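Long-range contacts in phosphoribosylaminoimidazole carboxylase, ATPase subunit (Bacillus anthracis, PDB 3V4S), which probably uses ATP and bicarbonate to carboxylate aminoimidazole ribonucleotide to its N5-carboxyamino form in purine biosynthesis: residues 147-152 and 188-193; 222-227 and 279-284; 337-342 and 356-361. All coordinates share one frame; numbering follows the deposited sequence.

Contact 1 (147-152 and 188-193); sequences SYPSVL and EKWVPF. With ATP (adenosine-5'-triphosphate), chain F.
Val151 and Glu188 face each other as an antiparallel hydrogen-bonded pair, and this is the close-knit end of the contact. Val151 N meets Glu188 O at 2.8 Å, with the donor nearly in line with the carbonyl bond, and Glu188 N returns a bond to Val151 O. One step outward the chains are held by a single further bond, Trp190 N to Pro149 O at 3.1 Å, in which the donor stands 40° out of the carbonyl plane. On the buried side, CG2 of Val151 lies in the plane of the Trp190 indole, touching its edge at CE3 (3.6 Å). One face of the same indole takes the adenine rim, ATP C2 lying 3.5 Å from Trp190 CE3. The pairing forms part of the adenine pocket of the ATP-grasp fold, where the strand 185-189 and the linker after it bind the base: Val191 N donates to ATP N1 (2.9 Å, 175°), while the ATP N6 amino group is shared between Lys189 O and Glu188 OE2. Glu188 CG sits between the backbone N and the carbonyl carbon (chi1 67°), and from there the extended chain carries its carboxylate to N6, where OE2 accepts at 3.0 Å. Salt bridges from Lys117 to OE1 and from Lys153 to OE2 hold that carboxylate and would probably favour its charged form. Phe193 closes on the base from another direction, with its ring edge at ATP N3. Toward solvent the contact thins out. The exposed Pro149, which follows a cis peptide bond, crosses Trp190 at about a right angle and touches its CB through CG at 3.6 Å. At Lys189, also exposed, the bond to CB points away from 147-152.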
loop_
_atom_site.group_PDB
_atom_site.type_symbol
_atom_site.label_atom_id
_atom_site.label_comp_id
_atom_site.label_asym_id
_atom_site.label_seq_id
_atom_site.Cartn_x
_atom_site.Cartn_y
_atom_site.Cartn_z
ATOM N N SER B 147 19.587 -25.052 -36.167
ATOM C CA SER B 147 19.041 -26.398 -35.973
ATOM C C SER B 147 17.947 -26.446 -34.896
ATOM O O SER B 147 17.418 -25.407 -34.494
ATOM C CB SER B 147 20.165 -27.414 -35.699
ATOM O OG SER B 147 19.625 -28.718 -35.599
ATOM N N TYR B 148 17.592 -27.654 -34.460
ATOM C CA TYR B 148 16.524 -27.873 -33.480
ATOM C C TYR B 148 17.069 -28.312 -32.115
ATOM O O TYR B 148 18.077 -29.010 -32.059
ATOM C CB TYR B 148 15.571 -28.948 -33.984
ATOM C CG TYR B 148 15.098 -28.717 -35.392
ATOM C CD1 TYR B 148 14.070 -27.818 -35.656
ATOM C CD2 TYR B 148 15.683 -29.396 -36.460
ATOM C CE1 TYR B 148 13.634 -27.599 -36.944
ATOM C CE2 TYR B 148 15.256 -29.184 -37.753
ATOM C CZ TYR B 148 14.233 -28.283 -37.987
ATOM O OH TYR B 148 13.796 -28.073 -39.259
ATOM N N PRO B 149 16.394 -27.926 -31.014
ATOM C CA PRO B 149 15.167 -27.127 -30.993
ATOM C C PRO B 149 15.446 -25.621 -31.064
ATOM O O PRO B 149 16.504 -25.169 -30.671
ATOM C CB PRO B 149 14.516 -27.507 -29.657
ATOM C CG PRO B 149 15.629 -28.026 -28.792
ATOM C CD PRO B 149 16.866 -28.234 -29.649
ATOM N N SER B 150 14.490 -24.859 -31.588
ATOM C CA SER B 150 14.638 -23.409 -31.733
ATOM C C SER B 150 13.270 -22.742 -31.597
ATOM O O SER B 150 12.246 -23.412 -31.599
ATOM C CB SER B 150 15.304 -23.041 -33.073
ATOM O OG SER B 150 14.588 -23.605 -34.156
ATOM N N VAL B 151 13.261 -21.425 -31.451
ATOM C CA VAL B 151 12.022 -20.714 -31.254
ATOM C C VAL B 151 12.017 -19.484 -32.142
ATOM O O VAL B 151 12.956 -18.699 -32.117
ATOM C CB VAL B 151 11.804 -20.307 -29.775
ATOM C CG1 VAL B 151 10.546 -19.463 -29.633
ATOM C CG2 VAL B 151 11.688 -21.552 -28.900
ATOM N N LEU B 152 10.956 -19.348 -32.927
ATOM C CA LEU B 152 10.720 -18.167 -33.760
ATOM C C LEU B 152 9.796 -17.165 -33.046
ATOM O O LEU B 152 8.701 -17.519 -32.599
ATOM C CB LEU B 152 10.086 -18.604 -35.087
ATOM C CG LEU B 152 9.992 -17.565 -36.201
ATOM C CD1 LEU B 152 11.378 -17.156 -36.718
ATOM C CD2 LEU B 152 9.135 -18.132 -37.332
ATOM N N GLU B 188 15.786 -18.040 -32.586
ATOM C CA GLU B 188 16.820 -18.217 -31.580
ATOM C C GLU B 188 16.840 -19.644 -31.061
ATOM O O GLU B 188 15.807 -20.332 -31.035
ATOM C CB GLU B 188 16.646 -17.216 -30.430
ATOM C CG GLU B 188 15.397 -17.450 -29.591
ATOM C CD GLU B 188 15.269 -16.467 -28.427
ATOM O OE1 GLU B 188 15.736 -15.311 -28.534
ATOM O OE2 GLU B 188 14.666 -16.865 -27.419
ATOM N N LYS B 189 18.027 -20.089 -30.657
ATOM C CA LYS B 189 18.184 -21.416 -30.067
ATOM C C LYS B 189 17.333 -21.586 -28.812
ATOM O O LYS B 189 17.165 -20.642 -28.023
ATOM C CB LYS B 189 19.651 -21.678 -29.737
ATOM C CG LYS B 189 20.496 -21.956 -30.966
ATOM C CD LYS B 189 21.933 -22.286 -30.594
ATOM C CE LYS B 189 22.784 -22.524 -31.838
ATOM N NZ LYS B 189 24.231 -22.654 -31.491
ATOM N N TRP B 190 16.769 -22.777 -28.666
ATOM C CA TRP B 190 16.132 -23.207 -27.433
ATOM C C TRP B 190 17.154 -23.262 -26.321
ATOM O O TRP B 190 18.287 -23.718 -26.523
ATOM C CB TRP B 190 15.523 -24.574 -27.641
ATOM C CG TRP B 190 14.820 -25.126 -26.431
ATOM C CD1 TRP B 190 15.331 -25.999 -25.474
ATOM C CD2 TRP B 190 13.438 -24.864 -26.012
ATOM N NE1 TRP B 190 14.386 -26.284 -24.516
ATOM C CE2 TRP B 190 13.228 -25.635 -24.781
ATOM C CE3 TRP B 190 12.398 -24.096 -26.509
ATOM C CZ2 TRP B 190 12.019 -25.622 -24.105
ATOM C CZ3 TRP B 190 11.185 -24.086 -25.818
ATOM C CH2 TRP B 190 11.001 -24.833 -24.645
ATOM N N VAL B 191 16.781 -22.761 -25.148
ATOM C CA VAL B 191 17.659 -22.818 -23.984
ATOM C C VAL B 191 17.064 -23.838 -23.013
ATOM O O VAL B 191 15.928 -23.672 -22.558
ATOM C CB VAL B 191 17.843 -21.438 -23.324
ATOM C CG1 VAL B 191 18.736 -21.548 -22.095
ATOM C CG2 VAL B 191 18.433 -20.446 -24.313
ATOM N N PRO B 192 17.811 -24.923 -22.717
ATOM C CA PRO B 192 17.260 -25.939 -21.829
ATOM C C PRO B 192 17.466 -25.577 -20.347
ATOM O O PRO B 192 18.090 -26.329 -19.616
ATOM C CB PRO B 192 18.053 -27.202 -22.220
ATOM C CG PRO B 192 19.379 -26.684 -22.707
ATOM C CD PRO B 192 19.192 -25.243 -23.137
ATOM N N PHE B 193 16.921 -24.439 -19.919
ATOM C CA PHE B 193 17.099 -23.924 -18.557
ATOM C C PHE B 193 16.533 -24.834 -17.456
ATOM O O PHE B 193 15.646 -25.657 -17.702
ATOM C CB PHE B 193 16.494 -22.518 -18.440
ATOM C CG PHE B 193 15.020 -22.451 -18.766
ATOM C CD1 PHE B 193 14.589 -21.970 -20.001
ATOM C CD2 PHE B 193 14.060 -22.867 -17.843
ATOM C CE1 PHE B 193 13.235 -21.890 -20.298
ATOM C CE2 PHE B 193 12.709 -22.803 -18.141
ATOM C CZ PHE B 193 12.295 -22.306 -19.374
HETATM P PG ATP F . 5.788 -11.654 -22.109
HETATM O O1G ATP F . 6.691 -11.764 -20.906
HETATM O O2G ATP F . 4.318 -11.906 -21.848
HETATM O O3G ATP F . 6.050 -10.430 -22.942
HETATM P PB ATP F . 6.668 -12.911 -24.575
HETATM O O1B ATP F . 5.414 -12.971 -25.399
HETATM O O2B ATP F . 7.709 -11.880 -24.870
HETATM O O3B ATP F . 6.259 -12.943 -22.997
HETATM P PA ATP F . 8.903 -14.670 -24.186
HETATM O O1A ATP F . 9.075 -14.021 -22.830
HETATM O O2A ATP F . 9.966 -14.488 -25.238
HETATM O O3A ATP F . 7.440 -14.314 -24.792
HETATM O "O5'" ATP F . 8.690 -16.236 -23.956
HETATM C "C5'" ATP F . 7.610 -16.689 -23.143
HETATM C "C4'" ATP F . 8.091 -17.977 -22.493
HETATM O "O4'" ATP F . 8.457 -18.935 -23.505
HETATM C "C3'" ATP F . 9.357 -17.775 -21.665
HETATM O "O3'" ATP F . 9.132 -17.230 -20.352
HETATM C "C2'" ATP F . 9.966 -19.169 -21.699
HETATM O "O2'" ATP F . 9.366 -20.018 -20.717
HETATM C "C1'" ATP F . 9.614 -19.679 -23.101
HETATM N N9 ATP F . 10.767 -19.397 -23.996
HETATM C C8 ATP F . 10.932 -18.304 -24.778
HETATM N N7 ATP F . 12.119 -18.354 -25.435
HETATM C C5 ATP F . 12.735 -19.506 -25.089
HETATM C C6 ATP F . 14.006 -20.197 -25.417
HETATM N N6 ATP F . 14.901 -19.668 -26.285
HETATM N N1 ATP F . 14.250 -21.393 -24.820
HETATM C C2 ATP F . 13.386 -21.962 -23.953
HETATM N N3 ATP F . 12.223 -21.387 -23.611
HETATM C C4 ATP F . 11.840 -20.188 -24.135
#

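Contact 2 (222-227 and 279-284); sequences NILHES and PHNSGH. With ATP (adenosine-5'-triphosphate), chain F; CO3 (carbonate ion), chain I.
Asn281 OD1, a buried oxygen gripped by Asn320 ND2 and Lys354 NZ, belongs to the amide that Leu224 packs against. The Leu224 side chain slants across that amide, and its CD2 methyl does the touching, 3.7 Å from Asn281 CG and 3.6 Å from Ser282 N. With CG trans to the backbone N (chi1 -174°), Leu224 reaches out from strand 223-229 to the short 3-10 turn 281-283. Farther along the strand Ser227 OG comes to 3.5 Å from Ser282 CA; its polar partner is Asn217 on strand 209-220. No hydrogen bond joins the two segments directly, so the junction is one of van der Waals contact, while polar partners elsewhere satisfy the buried hydroxyls and amide. The turn is braced from within: His280 ND1 receives Ser282 N at 3.1 Å, the donor tilted 34° from the ring plane, and also pairs with Ser282 OG at 2.8 Å, that hydroxyl being held in addition by Ser198 OG. These two bonds help fix the rotation of the imidazole, whose face then lies against the carbonate ion, with His280 NE2 at 3.3 Å from the carbonate carbon. Asn281 N points nearly straight at carbonate O2 (3.0 Å, 173°), and Arg278 NH1 donates to the same ion. Just before the strand, Asn222 ND2 lies 3.1 Å from ATP O4'. Carbonate lying over the face of His280 and clasped by Arg278 and Asn281, with Lys354 also lining the pocket, is consistent with the bicarbonate site of this ATP-grasp carboxylase.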
loop_
_atom_site.group_PDB
_atom_site.type_symbol
_atom_site.label_atom_id
_atom_site.label_comp_id
_atom_site.label_asym_id
_atom_site.label_seq_id
_atom_site.Cartn_x
_atom_site.Cartn_y
_atom_site.Cartn_z
ATOM N N ASN B 222 2.588 -19.809 -21.827
ATOM C CA ASN B 222 3.373 -18.567 -22.023
ATOM C C ASN B 222 2.900 -17.324 -21.258
ATOM O O ASN B 222 3.312 -16.199 -21.583
ATOM C CB ASN B 222 3.499 -18.228 -23.514
ATOM C CG ASN B 222 4.293 -19.264 -24.276
ATOM O OD1 ASN B 222 3.888 -19.700 -25.361
ATOM N ND2 ASN B 222 5.418 -19.686 -23.703
ATOM N N ILE B 223 2.030 -17.519 -20.267
ATOM C CA ILE B 223 1.581 -16.425 -19.406
ATOM C C ILE B 223 2.125 -16.702 -18.008
ATOM O O ILE B 223 2.079 -17.833 -17.547
ATOM C CB ILE B 223 0.039 -16.337 -19.335
ATOM C CG1 ILE B 223 -0.575 -16.278 -20.740
ATOM C CG2 ILE B 223 -0.390 -15.120 -18.515
ATOM C CD1 ILE B 223 -2.085 -16.395 -20.762
ATOM N N LEU B 224 2.652 -15.672 -17.344
ATOM C CA LEU B 224 3.135 -15.827 -15.978
ATOM C C LEU B 224 2.045 -16.423 -15.097
ATOM O O LEU B 224 0.898 -15.983 -15.126
ATOM C CB LEU B 224 3.655 -14.496 -15.411
ATOM C CG LEU B 224 4.323 -14.536 -14.026
ATOM C CD1 LEU B 224 5.505 -15.514 -14.012
ATOM C CD2 LEU B 224 4.785 -13.127 -13.646
ATOM N N HIS B 225 2.401 -17.459 -14.348
ATOM C CA HIS B 225 1.467 -18.116 -13.450
ATOM C C HIS B 225 1.833 -17.792 -12.023
ATOM O O HIS B 225 1.005 -17.248 -11.272
ATOM C CB HIS B 225 1.443 -19.630 -13.698
ATOM C CG HIS B 225 0.751 -20.413 -12.613
ATOM N ND1 HIS B 225 -0.488 -20.091 -12.154
ATOM C CD2 HIS B 225 1.159 -21.535 -11.898
ATOM C CE1 HIS B 225 -0.842 -20.964 -11.189
ATOM N NE2 HIS B 225 0.169 -21.850 -11.036
ATOM N N GLU B 226 3.076 -18.101 -11.654
ATOM C CA GLU B 226 3.593 -17.880 -10.303
ATOM C C GLU B 226 4.972 -17.219 -10.298
ATOM O O GLU B 226 5.792 -17.473 -11.186
ATOM C CB GLU B 226 3.660 -19.209 -9.531
ATOM C CG GLU B 226 2.292 -19.715 -9.083
ATOM C CD GLU B 226 2.373 -21.049 -8.356
ATOM O OE1 GLU B 226 1.537 -21.274 -7.460
ATOM O OE2 GLU B 226 3.280 -21.856 -8.670
ATOM N N SER B 227 5.201 -16.345 -9.316
ATOM C CA SER B 227 6.535 -15.831 -8.995
ATOM C C SER B 227 6.867 -16.258 -7.570
ATOM O O SER B 227 6.063 -16.067 -6.649
ATOM C CB SER B 227 6.619 -14.306 -9.103
ATOM O OG SER B 227 6.554 -13.850 -10.452
ATOM N N PRO B 279 7.634 -1.414 -14.464
ATOM C CA PRO B 279 7.221 -2.469 -13.530
ATOM C C PRO B 279 6.696 -3.674 -14.313
ATOM O O PRO B 279 6.131 -3.528 -15.397
ATOM C CB PRO B 279 6.095 -1.806 -12.718
ATOM C CG PRO B 279 6.416 -0.351 -12.757
ATOM C CD PRO B 279 7.088 -0.092 -14.086
ATOM N N HIS B 280 6.899 -4.857 -13.766
ATOM C CA HIS B 280 6.666 -6.093 -14.476
ATOM C C HIS B 280 5.853 -6.980 -13.587
ATOM O O HIS B 280 5.972 -6.902 -12.363
ATOM C CB HIS B 280 8.019 -6.738 -14.736
ATOM C CG HIS B 280 7.985 -7.908 -15.684
ATOM N ND1 HIS B 280 7.995 -9.176 -15.257
ATOM C CD2 HIS B 280 8.003 -7.962 -17.081
ATOM C CE1 HIS B 280 7.980 -10.010 -16.317
ATOM N NE2 HIS B 280 7.999 -9.267 -17.430
ATOM N N ASN B 281 5.015 -7.816 -14.197
ATOM C CA ASN B 281 4.177 -8.793 -13.488
ATOM C C ASN B 281 4.982 -9.635 -12.479
ATOM O O ASN B 281 4.468 -10.013 -11.427
ATOM C CB ASN B 281 3.527 -9.696 -14.536
ATOM C CG ASN B 281 2.307 -10.456 -14.039
ATOM O OD1 ASN B 281 1.565 -10.970 -14.859
ATOM N ND2 ASN B 281 2.099 -10.549 -12.713
ATOM N N SER B 282 6.248 -9.917 -12.796
ATOM C CA SER B 282 7.079 -10.736 -11.903
ATOM C C SER B 282 7.551 -9.961 -10.675
ATOM O O SER B 282 8.096 -10.556 -9.751
ATOM C CB SER B 282 8.269 -11.356 -12.660
ATOM O OG SER B 282 9.190 -10.351 -13.033
ATOM N N GLY B 283 7.322 -8.644 -10.655
ATOM C CA GLY B 283 7.612 -7.820 -9.471
ATOM C C GLY B 283 6.423 -7.510 -8.561
ATOM O O GLY B 283 6.564 -6.784 -7.572
ATOM N N HIS B 284 5.247 -8.034 -8.885
ATOM C CA HIS B 284 4.056 -7.728 -8.066
ATOM C C HIS B 284 4.180 -8.204 -6.646
ATOM O O HIS B 284 3.569 -7.601 -5.735
ATOM C CB HIS B 284 2.759 -8.238 -8.695
ATOM C CG HIS B 284 2.393 -7.545 -9.991
ATOM N ND1 HIS B 284 2.952 -6.388 -10.376
ATOM C CD2 HIS B 284 1.467 -7.877 -10.972
ATOM C CE1 HIS B 284 2.438 -6.016 -11.560
ATOM N NE2 HIS B 284 1.532 -6.929 -11.922
HETATM P PG ATP F . 5.788 -11.654 -22.109
HETATM O O1G ATP F . 6.691 -11.764 -20.906
HETATM O O2G ATP F . 4.318 -11.906 -21.848
HETATM O O3G ATP F . 6.050 -10.430 -22.942
HETATM P PB ATP F . 6.668 -12.911 -24.575
HETATM O O1B ATP F . 5.414 -12.971 -25.399
HETATM O O2B ATP F . 7.709 -11.880 -24.870
HETATM O O3B ATP F . 6.259 -12.943 -22.997
HETATM P PA ATP F . 8.903 -14.670 -24.186
HETATM O O1A ATP F . 9.075 -14.021 -22.830
HETATM O O2A ATP F . 9.966 -14.488 -25.238
HETATM O O3A ATP F . 7.440 -14.314 -24.792
HETATM O "O5'" ATP F . 8.690 -16.236 -23.956
HETATM C "C5'" ATP F . 7.610 -16.689 -23.143
HETATM C "C4'" ATP F . 8.091 -17.977 -22.493
HETATM O "O4'" ATP F . 8.457 -18.935 -23.505
HETATM C "C3'" ATP F . 9.357 -17.775 -21.665
HETATM O "O3'" ATP F . 9.132 -17.230 -20.352
HETATM C "C2'" ATP F . 9.966 -19.169 -21.699
HETATM O "O2'" ATP F . 9.366 -20.018 -20.717
HETATM C "C1'" ATP F . 9.614 -19.679 -23.101
HETATM N N9 ATP F . 10.767 -19.397 -23.996
HETATM C C8 ATP F . 10.932 -18.304 -24.778
HETATM N N7 ATP F . 12.119 -18.354 -25.435
HETATM C C5 ATP F . 12.735 -19.506 -25.089
HETATM C C6 ATP F . 14.006 -20.197 -25.417
HETATM N N6 ATP F . 14.901 -19.668 -26.285
HETATM N N1 ATP F . 14.250 -21.393 -24.820
HETATM C C2 ATP F . 13.386 -21.962 -23.953
HETATM N N3 ATP F . 12.223 -21.387 -23.611
HETATM C C4 ATP F . 11.840 -20.188 -24.135
HETATM C C CO3 I . 4.807 -8.528 -17.869
HETATM O O1 CO3 I . 5.168 -8.395 -19.040
HETATM O O2 CO3 I . 4.661 -7.536 -17.146
HETATM O O3 CO3 I . 4.583 -9.653 -17.429
#

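Contact 3 (337-342 and 356-361); sequences TGCYLH and GHVNIL
His357 CG lies between its backbone N and carbonyl carbon (chi1 62°), whereas His342 CG is trans to the carbonyl carbon (chi1 -64°), and together these turns bring the imidazoles into near-parallel, displaced planes. The planes are only 11° apart and the centroids 4.6 Å from each other; His342 CB sits over the His357 face, 3.7 Å from its centroid, as a CH-pi contact. On the same sheet face Tyr340 sets CE1 against Leu361 CG (3.6 Å), crossing it at about a right angle, and Asn359 O lies at the edge of the Tyr340 ring, in its plane. On the reverse face Cys339 CB presses on Val358 CG2 at 3.4 Å, tighter than usual. Backbone pairing is antiparallel: Tyr340 N reaches Asn359 O at 2.7 Å, and His342 N meets His357 O almost along its C=O bond. Asp288 receives both His342 NE2 and Asn359 ND2, while Tyr340 OH and His342 ND1 bond to Glu291 and Glu35 of the second subunit. The hairpin lies at one edge of the chain's large antiparallel sheet, 354-361 pairing also with strand 316-322, between helix 286-289 beside Tyr340 and His342 and helix 365-374 against Cys339 and Ile360.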
loop_
_atom_site.group_PDB
_atom_site.type_symbol
_atom_site.label_atom_id
_atom_site.label_comp_id
_atom_site.label_asym_id
_atom_site.label_seq_id
_atom_site.Cartn_x
_atom_site.Cartn_y
_atom_site.Cartn_z
ATOM N N THR B 337 -6.990 -16.911 3.618
ATOM C CA THR B 337 -6.139 -16.624 4.760
ATOM C C THR B 337 -4.665 -16.703 4.307
ATOM O O THR B 337 -4.307 -17.553 3.498
ATOM C CB THR B 337 -6.519 -17.508 5.977
ATOM O OG1 THR B 337 -5.620 -17.251 7.054
ATOM C CG2 THR B 337 -6.461 -18.981 5.624
ATOM N N GLY B 338 -3.842 -15.762 4.763
ATOM C CA GLY B 338 -2.446 -15.637 4.330
ATOM C C GLY B 338 -2.237 -15.214 2.874
ATOM O O GLY B 338 -1.132 -15.301 2.341
ATOM N N CYS B 339 -3.301 -14.768 2.228
ATOM C CA CYS B 339 -3.264 -14.429 0.816
ATOM C C CYS B 339 -3.680 -12.969 0.686
ATOM O O CYS B 339 -4.681 -12.545 1.284
ATOM C CB CYS B 339 -4.213 -15.328 0.021
ATOM S SG CYS B 339 -3.902 -17.102 0.191
ATOM N N TYR B 340 -2.904 -12.199 -0.061
ATOM C CA TYR B 340 -3.105 -10.750 -0.143
ATOM C C TYR B 340 -3.564 -10.402 -1.551
ATOM O O TYR B 340 -2.772 -10.385 -2.487
ATOM C CB TYR B 340 -1.841 -9.997 0.330
ATOM C CG TYR B 340 -1.579 -10.319 1.792
ATOM C CD1 TYR B 340 -0.862 -11.462 2.156
ATOM C CD2 TYR B 340 -2.124 -9.542 2.810
ATOM C CE1 TYR B 340 -0.666 -11.803 3.492
ATOM C CE2 TYR B 340 -1.928 -9.876 4.155
ATOM C CZ TYR B 340 -1.196 -11.002 4.494
ATOM O OH TYR B 340 -1.001 -11.360 5.828
ATOM N N LEU B 341 -4.872 -10.182 -1.677
ATOM C CA LEU B 341 -5.543 -10.046 -2.964
ATOM C C LEU B 341 -5.386 -8.643 -3.559
ATOM O O LEU B 341 -5.534 -7.641 -2.855
ATOM C CB LEU B 341 -7.039 -10.378 -2.790
ATOM C CG LEU B 341 -7.987 -10.271 -3.986
ATOM C CD1 LEU B 341 -7.629 -11.293 -5.063
ATOM C CD2 LEU B 341 -9.433 -10.483 -3.540
ATOM N N HIS B 342 -5.116 -8.579 -4.859
ATOM C CA HIS B 342 -5.094 -7.315 -5.607
ATOM C C HIS B 342 -5.922 -7.518 -6.831
ATOM O O HIS B 342 -5.717 -8.477 -7.554
ATOM C CB HIS B 342 -3.668 -6.924 -5.997
ATOM C CG HIS B 342 -2.777 -6.632 -4.811
ATOM N ND1 HIS B 342 -2.516 -5.384 -4.391
ATOM C CD2 HIS B 342 -2.102 -7.486 -3.944
ATOM C CE1 HIS B 342 -1.710 -5.424 -3.317
ATOM N NE2 HIS B 342 -1.458 -6.708 -3.038
ATOM N N GLY B 356 -6.055 -9.583 -11.891
ATOM C CA GLY B 356 -5.488 -9.318 -10.562
ATOM C C GLY B 356 -4.362 -10.281 -10.227
ATOM O O GLY B 356 -3.868 -11.005 -11.097
ATOM N N HIS B 357 -3.945 -10.276 -8.966
ATOM C CA HIS B 357 -2.994 -11.257 -8.456
ATOM C C HIS B 357 -3.169 -11.421 -6.985
ATOM O O HIS B 357 -3.721 -10.540 -6.311
ATOM C CB HIS B 357 -1.551 -10.853 -8.774
ATOM C CG HIS B 357 -1.126 -9.551 -8.152
ATOM N ND1 HIS B 357 -1.321 -8.361 -8.761
ATOM C CD2 HIS B 357 -0.470 -9.276 -6.948
ATOM C CE1 HIS B 357 -0.821 -7.378 -8.001
ATOM N NE2 HIS B 357 -0.297 -7.936 -6.884
ATOM N N VAL B 358 -2.697 -12.544 -6.462
ATOM C CA VAL B 358 -2.698 -12.759 -5.032
ATOM C C VAL B 358 -1.274 -13.060 -4.546
ATOM O O VAL B 358 -0.591 -13.933 -5.106
ATOM C CB VAL B 358 -3.715 -13.847 -4.620
ATOM C CG1 VAL B 358 -3.562 -15.104 -5.473
ATOM C CG2 VAL B 358 -3.570 -14.169 -3.141
ATOM N N ASN B 359 -0.812 -12.321 -3.538
ATOM C CA ASN B 359 0.499 -12.600 -2.930
ATOM C C ASN B 359 0.282 -13.463 -1.699
ATOM O O ASN B 359 -0.395 -13.046 -0.759
ATOM C CB ASN B 359 1.238 -11.312 -2.563
ATOM C CG ASN B 359 1.698 -10.531 -3.783
ATOM O OD1 ASN B 359 2.134 -11.118 -4.776
ATOM N ND2 ASN B 359 1.635 -9.192 -3.702
ATOM N N ILE B 360 0.828 -14.679 -1.732
ATOM C CA ILE B 360 0.689 -15.636 -0.635
ATOM C C ILE B 360 1.959 -15.579 0.211
ATOM O O ILE B 360 3.032 -16.012 -0.227
ATOM C CB ILE B 360 0.411 -17.067 -1.149
ATOM C CG1 ILE B 360 -0.798 -17.075 -2.090
ATOM C CG2 ILE B 360 0.166 -18.032 0.017
ATOM C CD1 ILE B 360 -1.125 -18.423 -2.707
ATOM N N LEU B 361 1.846 -15.006 1.407
ATOM C CA LEU B 361 3.005 -14.861 2.273
ATOM C C LEU B 361 3.068 -16.009 3.270
ATOM O O LEU B 361 2.059 -16.394 3.863
ATOM C CB LEU B 361 2.976 -13.534 3.048
ATOM C CG LEU B 361 2.780 -12.168 2.370
ATOM C CD1 LEU B 361 3.343 -11.083 3.274
ATOM C CD2 LEU B 361 3.404 -12.058 1.000
#

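In the fold
Contacts 1 and 2 touch the same ATP molecule at different places: the first holds the adenine, the second touches the ribose through Asn222 and holds the carbonate. Their centres are 22 Å apart and their nearest atoms about 8 Å. Contact 3 lies in the C-terminal domain and stands well away from contact 1, about 21 Å at the nearest atoms. Yet it touches contact 2: His284 O probably accepts a hydrogen bond from Asn359 ND2 at 3.2 Å, and the His284 and His357 rings stack. Strands 223-229, 316-322, 354-361 and 339-343 are consecutive in one antiparallel sheet, which so runs from the strand beside the carbonate-binding loop to the subunit interface at contact 3.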